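Local atomic coordinates of PA1221 (Pseudomonas aeruginosa, PDB entry 4DG8), a protein that belongs to the ANL clan of AMP-binding enzymes, carries a phosphopantetheine attachment region, and has adenosine monophosphate bound in this model. Residues Thr190-Gly195 / Ala217-Ile222; Gln196-Phe201 / His304-Tyr309; Met205-Asn210 / Leu278-Thr283. All coordinates share one frame; numbering follows the deposited sequence.

Contact 1 of 3, residues Thr190-Gly195 / Ala217-Ile222; sequences TRLCLG and AATLEI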
# COMPACT_ATOMS: atom_id res chain seq x y z
N THR A 190 -1.30 -1.16 -14.43
CA THR A 190 -2.19 -1.81 -15.40
C THR A 190 -1.99 -3.34 -15.38
O THR A 190 -2.95 -4.08 -15.56
CB THR A 190 -2.08 -1.25 -16.85
OG1 THR A 190 -0.75 -1.43 -17.33
CG2 THR A 190 -2.44 0.25 -16.89
N ARG A 191 -0.77 -3.80 -15.11
CA ARG A 191 -0.53 -5.24 -14.97
C ARG A 191 -1.25 -5.74 -13.72
O ARG A 191 -1.83 -6.83 -13.74
CB ARG A 191 0.96 -5.62 -14.97
CG ARG A 191 1.70 -5.51 -13.60
CD ARG A 191 1.39 -6.76 -12.75
NE ARG A 191 2.39 -7.08 -11.73
CZ ARG A 191 2.50 -6.45 -10.56
NH1 ARG A 191 1.71 -5.42 -10.26
NH2 ARG A 191 3.42 -6.84 -9.68
N LEU A 192 -1.22 -4.95 -12.65
CA LEU A 192 -1.94 -5.33 -11.44
C LEU A 192 -3.44 -5.50 -11.70
O LEU A 192 -4.06 -6.46 -11.21
CB LEU A 192 -1.73 -4.28 -10.32
CG LEU A 192 -2.58 -4.50 -9.04
CD1 LEU A 192 -2.17 -5.80 -8.35
CD2 LEU A 192 -2.51 -3.31 -8.08
N CYS A 193 -4.03 -4.55 -12.43
CA CYS A 193 -5.50 -4.48 -12.50
C CYS A 193 -6.22 -5.21 -13.63
O CYS A 193 -7.43 -5.41 -13.56
CB CYS A 193 -5.95 -3.01 -12.49
SG CYS A 193 -5.33 -2.06 -11.07
N LEU A 194 -5.48 -5.64 -14.66
CA LEU A 194 -6.11 -6.18 -15.86
C LEU A 194 -5.83 -7.68 -16.06
O LEU A 194 -4.70 -8.14 -15.85
CB LEU A 194 -5.64 -5.41 -17.11
CG LEU A 194 -5.81 -3.89 -17.25
CD1 LEU A 194 -5.51 -3.49 -18.70
CD2 LEU A 194 -7.20 -3.41 -16.84
N GLY A 195 -6.84 -8.42 -16.50
CA GLY A 195 -6.68 -9.82 -16.85
C GLY A 195 -6.39 -10.74 -15.67
O GLY A 195 -5.79 -11.81 -15.82
N ALA A 217 -2.08 -0.54 -1.38
CA ALA A 217 -3.38 -1.20 -1.43
C ALA A 217 -4.36 -0.30 -2.19
O ALA A 217 -5.25 -0.77 -2.92
CB ALA A 217 -3.91 -1.52 -0.01
N ALA A 218 -4.18 1.00 -2.00
CA ALA A 218 -4.97 2.00 -2.70
C ALA A 218 -4.92 1.81 -4.20
O ALA A 218 -5.92 2.01 -4.89
CB ALA A 218 -4.51 3.42 -2.32
N THR A 219 -3.76 1.43 -4.72
CA THR A 219 -3.62 1.22 -6.16
C THR A 219 -4.66 0.23 -6.66
O THR A 219 -5.27 0.41 -7.74
CB THR A 219 -2.23 0.68 -6.50
OG1 THR A 219 -1.24 1.56 -5.95
CG2 THR A 219 -2.06 0.59 -8.01
N LEU A 220 -4.86 -0.83 -5.89
CA LEU A 220 -5.88 -1.82 -6.25
C LEU A 220 -7.29 -1.24 -6.07
O LEU A 220 -8.16 -1.40 -6.94
CB LEU A 220 -5.73 -3.07 -5.39
CG LEU A 220 -6.85 -4.09 -5.56
CD1 LEU A 220 -6.85 -4.63 -7.00
CD2 LEU A 220 -6.68 -5.21 -4.55
N GLU A 221 -7.54 -0.61 -4.93
CA GLU A 221 -8.90 -0.12 -4.67
C GLU A 221 -9.40 0.87 -5.73
O GLU A 221 -10.55 0.81 -6.16
CB GLU A 221 -8.98 0.51 -3.29
CG GLU A 221 -8.74 -0.50 -2.17
CD GLU A 221 -8.60 0.16 -0.81
OE1 GLU A 221 -8.85 1.38 -0.70
OE2 GLU A 221 -8.25 -0.57 0.14
N ILE A 222 -8.52 1.76 -6.14
CA ILE A 222 -8.87 2.81 -7.09
C ILE A 222 -8.81 2.31 -8.52
O ILE A 222 -9.82 2.28 -9.23
CB ILE A 222 -7.99 4.04 -6.88
CG1 ILE A 222 -8.25 4.60 -5.48
CG2 ILE A 222 -8.25 5.09 -7.98
CD1 ILE A 222 -7.16 5.57 -4.96
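The chi1 of L192, 173°, swings its CG to the side opposite the backbone N and sends the CD2 methyl across to T219 and L220. T219 meets it with a methyl of its own. Its OG1 lies anti to the carbonyl carbon (chi1 -54°), which puts CG2 on the flank that faces L192. The two side chains cross at a slant. L192 CD2 and T219 CG2 are 3.9 Å apart, an ordinary van der Waals contact. L192 CD2 also lies 4.2 Å from L220 CB, at the base of that side chain. L192 CD2 is 4.1 Å from L220 N, so one methyl rests against both the side chains and the backbone of the second helix. C193 adds a looser contact. C193 SG is 4.1 Å from T219 O, and no hydrogen bond joins them. These are two helices of the AMP-binding part of the protein, 186-193 and 217-226. The first follows strand 180-185 and the second comes soon after strand 206-209. Between 190-195 and 217-222 the nearest CA atoms are those of C193 and L220, 6.8 Å apart. The contact falls at the C-terminal end of helix 186-193, where L194 is the first residue to leave helical geometry. All four touching residues are buried. No hydrogen bond crosses between the segments. The join is van der Waals contact alone, apolar methyls plus the C193 sulfur near T219 O. The hydroxyl of T219 is directed elsewhere: OG1 is hydrogen-bonded to Y168 OH, on strand 166-172, and weakly to D216 O. At the end of helix 186-193, C193 O accepts a hydrogen bond from N228 ND2, just past helix 217-226. The side chain of T219 comes within about 10 Å of the bound AMP, nearest atoms measured.

Contact 2 of 3, residues Gln196-Phe201 / His304-Tyr309; sequences QSFLAF and HLVNGY. With AMP (adenosine monophosphate), chain B.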
# COMPACT_ATOMS: atom_id res chain seq x y z
N GLN A 196 -6.83 -10.35 -14.48
CA GLN A 196 -6.51 -11.18 -13.32
C GLN A 196 -7.69 -12.06 -12.89
O GLN A 196 -8.81 -11.58 -12.66
CB GLN A 196 -6.02 -10.30 -12.15
CG GLN A 196 -4.86 -9.40 -12.52
CD GLN A 196 -3.50 -10.10 -12.48
OE1 GLN A 196 -3.40 -11.32 -12.26
NE2 GLN A 196 -2.44 -9.31 -12.69
N SER A 197 -7.43 -13.36 -12.79
CA SER A 197 -8.45 -14.30 -12.31
C SER A 197 -8.92 -14.02 -10.86
O SER A 197 -10.06 -14.35 -10.49
CB SER A 197 -7.95 -15.74 -12.45
OG SER A 197 -6.70 -15.90 -11.81
N PHE A 198 -8.08 -13.39 -10.04
CA PHE A 198 -8.48 -13.16 -8.65
C PHE A 198 -9.41 -11.93 -8.52
O PHE A 198 -9.92 -11.65 -7.44
CB PHE A 198 -7.27 -13.05 -7.71
CG PHE A 198 -6.27 -11.99 -8.10
CD1 PHE A 198 -6.43 -10.68 -7.70
CD2 PHE A 198 -5.16 -12.32 -8.88
CE1 PHE A 198 -5.51 -9.71 -8.06
CE2 PHE A 198 -4.24 -11.35 -9.24
CZ PHE A 198 -4.42 -10.04 -8.82
N LEU A 199 -9.55 -11.18 -9.61
CA LEU A 199 -10.48 -10.04 -9.70
C LEU A 199 -11.77 -10.33 -10.48
O LEU A 199 -12.49 -9.42 -10.89
CB LEU A 199 -9.80 -8.76 -10.19
CG LEU A 199 -8.68 -8.21 -9.29
CD1 LEU A 199 -8.05 -6.99 -9.96
CD2 LEU A 199 -9.17 -7.91 -7.82
N ALA A 200 -11.99 -11.60 -10.79
CA ALA A 200 -13.02 -11.97 -11.77
C ALA A 200 -14.44 -12.23 -11.24
O ALA A 200 -15.27 -12.79 -11.97
CB ALA A 200 -12.54 -13.16 -12.61
N PHE A 201 -14.69 -11.93 -9.97
CA PHE A 201 -15.96 -12.33 -9.34
C PHE A 201 -17.05 -11.25 -9.18
O PHE A 201 -18.13 -11.52 -8.66
CB PHE A 201 -15.66 -13.06 -8.02
CG PHE A 201 -14.48 -13.99 -8.10
CD1 PHE A 201 -14.57 -15.19 -8.82
CD2 PHE A 201 -13.27 -13.68 -7.48
CE1 PHE A 201 -13.48 -16.05 -8.90
CE2 PHE A 201 -12.18 -14.54 -7.56
CZ PHE A 201 -12.28 -15.72 -8.27
N HIS A 304 -15.79 -15.02 -2.46
CA HIS A 304 -14.47 -15.31 -2.99
C HIS A 304 -13.46 -14.48 -2.20
O HIS A 304 -13.44 -13.25 -2.27
CB HIS A 304 -14.40 -15.04 -4.50
CG HIS A 304 -15.13 -16.07 -5.32
ND1 HIS A 304 -16.46 -15.93 -5.67
CD2 HIS A 304 -14.72 -17.25 -5.83
CE1 HIS A 304 -16.83 -16.98 -6.38
NE2 HIS A 304 -15.80 -17.80 -6.49
N LEU A 305 -12.65 -15.18 -1.42
CA LEU A 305 -11.61 -14.59 -0.60
C LEU A 305 -10.23 -14.83 -1.22
O LEU A 305 -9.90 -15.95 -1.62
CB LEU A 305 -11.68 -15.20 0.79
CG LEU A 305 -10.80 -14.58 1.88
CD1 LEU A 305 -11.10 -13.12 2.02
CD2 LEU A 305 -11.03 -15.31 3.20
N VAL A 306 -9.43 -13.78 -1.30
CA VAL A 306 -8.09 -13.87 -1.89
C VAL A 306 -7.01 -13.44 -0.89
O VAL A 306 -7.09 -12.36 -0.30
CB VAL A 306 -7.99 -12.97 -3.12
CG1 VAL A 306 -6.62 -13.12 -3.80
CG2 VAL A 306 -9.13 -13.27 -4.08
N ASN A 307 -5.99 -14.28 -0.72
CA ASN A 307 -4.84 -13.89 0.08
C ASN A 307 -3.86 -13.23 -0.90
O ASN A 307 -3.32 -13.90 -1.77
CB ASN A 307 -4.20 -15.13 0.74
CG ASN A 307 -3.03 -14.79 1.68
OD1 ASN A 307 -2.74 -13.62 1.93
ND2 ASN A 307 -2.38 -15.83 2.22
N GLY A 308 -3.72 -11.91 -0.82
CA GLY A 308 -2.71 -11.22 -1.61
C GLY A 308 -1.41 -10.98 -0.85
O GLY A 308 -1.43 -10.47 0.28
N TYR A 309 -0.29 -11.21 -1.52
CA TYR A 309 1.03 -11.03 -0.91
C TYR A 309 1.88 -10.22 -1.87
O TYR A 309 1.85 -10.47 -3.08
CB TYR A 309 1.73 -12.37 -0.66
CG TYR A 309 3.24 -12.21 -0.75
CD1 TYR A 309 3.96 -11.77 0.35
CD2 TYR A 309 3.92 -12.44 -1.94
CE1 TYR A 309 5.33 -11.60 0.28
CE2 TYR A 309 5.30 -12.27 -2.02
CZ TYR A 309 5.99 -11.83 -0.90
OH TYR A 309 7.36 -11.63 -0.93
P AMP B . 4.18 -3.45 1.92
O1P AMP B . 4.00 -2.28 2.86
O2P AMP B . 3.01 -3.87 1.04
O3P AMP B . 5.39 -3.14 1.06
O5' AMP B . 4.70 -4.71 2.74
C5' AMP B . 5.18 -5.86 2.06
C4' AMP B . 5.57 -6.95 3.03
O4' AMP B . 4.43 -7.29 3.87
C3' AMP B . 5.98 -8.27 2.40
O3' AMP B . 7.33 -8.26 1.94
C2' AMP B . 5.71 -9.27 3.51
O2' AMP B . 6.76 -9.23 4.48
C1' AMP B . 4.44 -8.68 4.14
N9 AMP B . 3.21 -9.28 3.58
C8 AMP B . 2.42 -8.69 2.66
N7 AMP B . 1.37 -9.48 2.33
C5 AMP B . 1.47 -10.61 3.03
C6 AMP B . 0.68 -11.87 3.16
N6 AMP B . -0.44 -12.06 2.44
N1 AMP B . 1.11 -12.82 4.02
C2 AMP B . 2.23 -12.62 4.75
N3 AMP B . 2.99 -11.50 4.69
C4 AMP B . 2.68 -10.48 3.87
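F201 lies flat on H304, and the overlap can be followed outward from CB. F201 CB sits 3.8 Å from H304 ND1. The chi1 of -40° then places the ring beside its own backbone N and over the imidazole. F201 CG is 3.5 Å from H304 CG, which lies over the middle of the phenyl ring. Of the two ortho carbons, CD1 lies over the centre of the imidazole, while CD2 is 3.5 Å from H304 CB. Further out, F201 CE1 meets H304 CD2, also at 3.5 Å. CE2 stays near H304 CB, and CZ at the tip also has H304 CD2 as its nearest atom. The rings form an offset stack. Their centroids are 3.8 Å apart and their planes are 2° from parallel. H304 CB also makes a CH-pi contact with the same face of the phenyl ring. The second touch is smaller. F198 meets V306 with its carbonyl O and its CB: CB lies 4.0 Å from V306 CG1, and O faces CG2. The strand then runs on into the ligand pocket. The AMP amino group gives two hydrogen bonds there. AMP N6 to G308 O is 2.9 Å and fairly straight, while AMP N6 to N307 OD1 is 2.8 Å but clearly bent. Y309 turns its ring edge to the adenine. N307 ND2 is held by P334 O, which fixes the amide with its oxygen toward N6. Strand 304-309 lies between parallel strand 280-284 and antiparallel strand 319-322. The loop 196-201 packs on one side of this sheet, where F198 also touches L282 and C320. On the other side L305 packs against V293 and L297 of helix 290-299.

Contact 3 of 3, residues Met205-Asn210 / Leu278-Thr283; sequences MRFLVN and LRQLLT
M205 reaches Q280 with a side chain that folds back. Its CB starts out pointing away from 278-283, but bends at chi2 (-62°) and chi3 bring the sulfur round. M205 SD ends 3.6 Å from Q280 NE2, the two side chains running obliquely to each other. Q280 comes to meet it differently. Its CG takes the crowded position between the backbone N and the carbonyl carbon (chi1 57°), and the rest of the chain is extended. The amide is held at both ends by other residues: OE1 accepts a hydrogen bond from F201 N, and NE2 is hydrogen-bonded to S256 OG. These two bonds fix which end of the amide faces the sulfur. F207 stands beside this pair. F207 CZ is 4.3 Å from Q280 NE2, and F207 CE2 is 4.5 Å from L282 CD1, a light apolar touch. M205 CE lies at the edge of the F207 ring, in its plane. Strand 206-209 is an edge strand of a four-stranded mixed sheet within this chain, and strand 280-284 belongs to a five-stranded one. Strand 256-260 comes between them. It runs parallel to 280-284, while the backbone of R206 is hydrogen-bonded to those of D255 and S256. Accordingly no hydrogen bond joins the two segments directly, and their nearest CA atoms, M205 CA and R279 CA, are 9.2 Å apart. L208 packs on L245 and L248 of helix 242-250, and L282 also touches W258 of the intervening strand.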
# COMPACT_ATOMS: atom_id res chain seq x y z
N MET A 205 -17.49 -4.47 -10.48
CA MET A 205 -16.22 -3.97 -9.97
C MET A 205 -16.42 -2.74 -9.08
O MET A 205 -15.80 -1.70 -9.31
CB MET A 205 -15.25 -3.66 -11.11
CG MET A 205 -14.83 -4.92 -11.90
SD MET A 205 -13.96 -6.05 -10.82
CE MET A 205 -12.27 -5.49 -11.02
N ARG A 206 -17.28 -2.85 -8.06
CA ARG A 206 -17.49 -1.68 -7.23
C ARG A 206 -16.62 -1.81 -5.98
O ARG A 206 -16.99 -2.44 -4.99
CB ARG A 206 -18.97 -1.54 -6.87
CG ARG A 206 -19.87 -1.33 -8.09
CD ARG A 206 -21.35 -1.26 -7.72
NE ARG A 206 -21.66 -0.08 -6.91
CZ ARG A 206 -21.97 1.11 -7.40
NH1 ARG A 206 -22.00 1.33 -8.71
NH2 ARG A 206 -22.25 2.11 -6.57
N PHE A 207 -15.49 -1.11 -6.02
CA PHE A 207 -14.45 -1.27 -5.02
C PHE A 207 -14.63 -0.30 -3.88
O PHE A 207 -14.82 0.89 -4.11
CB PHE A 207 -13.06 -1.07 -5.63
CG PHE A 207 -12.41 -2.33 -6.04
CD1 PHE A 207 -12.61 -2.85 -7.32
CD2 PHE A 207 -11.63 -3.05 -5.15
CE1 PHE A 207 -12.03 -4.03 -7.70
CE2 PHE A 207 -11.04 -4.24 -5.53
CZ PHE A 207 -11.23 -4.73 -6.79
N LEU A 208 -14.58 -0.83 -2.67
CA LEU A 208 -14.45 -0.00 -1.50
C LEU A 208 -13.11 0.72 -1.60
O LEU A 208 -12.07 0.09 -1.78
CB LEU A 208 -14.47 -0.88 -0.25
CG LEU A 208 -14.14 -0.14 1.04
CD1 LEU A 208 -15.20 0.89 1.31
CD2 LEU A 208 -14.02 -1.11 2.21
N VAL A 209 -13.15 2.04 -1.53
CA VAL A 209 -11.94 2.84 -1.46
C VAL A 209 -11.80 3.35 -0.03
O VAL A 209 -12.55 4.21 0.42
CB VAL A 209 -11.95 4.01 -2.44
CG1 VAL A 209 -10.74 4.96 -2.19
CG2 VAL A 209 -11.98 3.51 -3.86
N ASN A 210 -10.82 2.77 0.66
CA ASN A 210 -10.62 2.91 2.08
C ASN A 210 -9.14 3.20 2.48
O ASN A 210 -8.86 4.06 3.31
CB ASN A 210 -11.24 1.72 2.83
CG ASN A 210 -10.99 1.78 4.32
OD1 ASN A 210 -11.45 2.70 5.01
ND2 ASN A 210 -10.23 0.82 4.83
N LEU A 278 -20.45 -8.60 -0.08
CA LEU A 278 -19.18 -8.60 -0.82
C LEU A 278 -19.08 -9.80 -1.76
O LEU A 278 -19.37 -10.94 -1.36
CB LEU A 278 -17.97 -8.59 0.13
CG LEU A 278 -17.73 -7.30 0.91
CD1 LEU A 278 -16.48 -7.45 1.80
CD2 LEU A 278 -17.59 -6.12 -0.05
N ARG A 279 -18.76 -9.54 -3.02
CA ARG A 279 -18.54 -10.61 -4.00
C ARG A 279 -17.10 -11.14 -3.95
O ARG A 279 -16.86 -12.34 -4.02
CB ARG A 279 -18.95 -10.16 -5.41
CG ARG A 279 -20.47 -10.13 -5.65
CD ARG A 279 -20.85 -9.89 -7.13
NE ARG A 279 -22.15 -10.49 -7.38
CZ ARG A 279 -22.38 -11.48 -8.23
NH1 ARG A 279 -21.41 -11.96 -8.99
NH2 ARG A 279 -23.61 -11.96 -8.34
N GLN A 280 -16.15 -10.22 -3.84
CA GLN A 280 -14.74 -10.60 -3.69
C GLN A 280 -14.08 -9.73 -2.62
O GLN A 280 -14.20 -8.49 -2.62
CB GLN A 280 -14.00 -10.55 -5.05
CG GLN A 280 -14.06 -9.19 -5.73
CD GLN A 280 -13.77 -9.20 -7.24
OE1 GLN A 280 -13.55 -10.24 -7.87
NE2 GLN A 280 -13.76 -7.99 -7.83
N LEU A 281 -13.41 -10.41 -1.70
CA LEU A 281 -12.69 -9.80 -0.60
C LEU A 281 -11.24 -10.25 -0.66
O LEU A 281 -10.94 -11.45 -0.65
CB LEU A 281 -13.34 -10.23 0.73
CG LEU A 281 -12.71 -9.73 2.04
CD1 LEU A 281 -12.42 -8.22 1.99
CD2 LEU A 281 -13.59 -10.07 3.22
N LEU A 282 -10.33 -9.29 -0.78
CA LEU A 282 -8.90 -9.56 -0.76
C LEU A 282 -8.35 -9.07 0.56
O LEU A 282 -8.73 -8.01 1.06
CB LEU A 282 -8.19 -8.88 -1.94
CG LEU A 282 -8.81 -9.20 -3.30
CD1 LEU A 282 -9.85 -8.15 -3.66
CD2 LEU A 282 -7.75 -9.26 -4.36
N THR A 283 -7.49 -9.88 1.15
CA THR A 283 -6.88 -9.57 2.43
C THR A 283 -5.42 -10.01 2.39
O THR A 283 -4.99 -10.65 1.43
CB THR A 283 -7.62 -10.25 3.60
OG1 THR A 283 -7.03 -9.82 4.83
CG2 THR A 283 -7.52 -11.77 3.48

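From the N terminus, the first segments of all three contacts come in quick succession: 190-195, 196-201 and 205-210. Contact 1 closes first, when 217-222 returns to the end of helix 186-193. Contact 3 closes at 278-283 and contact 2 last, at 304-309. Contact 3 is therefore nested inside the loop of contact 2, and contact 1 crosses both. R191 O is hydrogen-bonded to Q196 NE2 (contacts 1 and 2), and E221 OE1 to N210 N (contacts 1 and 3). Neighbouring strands 280-284 and 304-309 join 2 and 3. Contact 1 joins helices 186-193 and 217-226, contact 2 lays loop 196-201 on the sheet bordering AMP, and contact 3 brings strand 206-209 of a second sheet to strand 280-284.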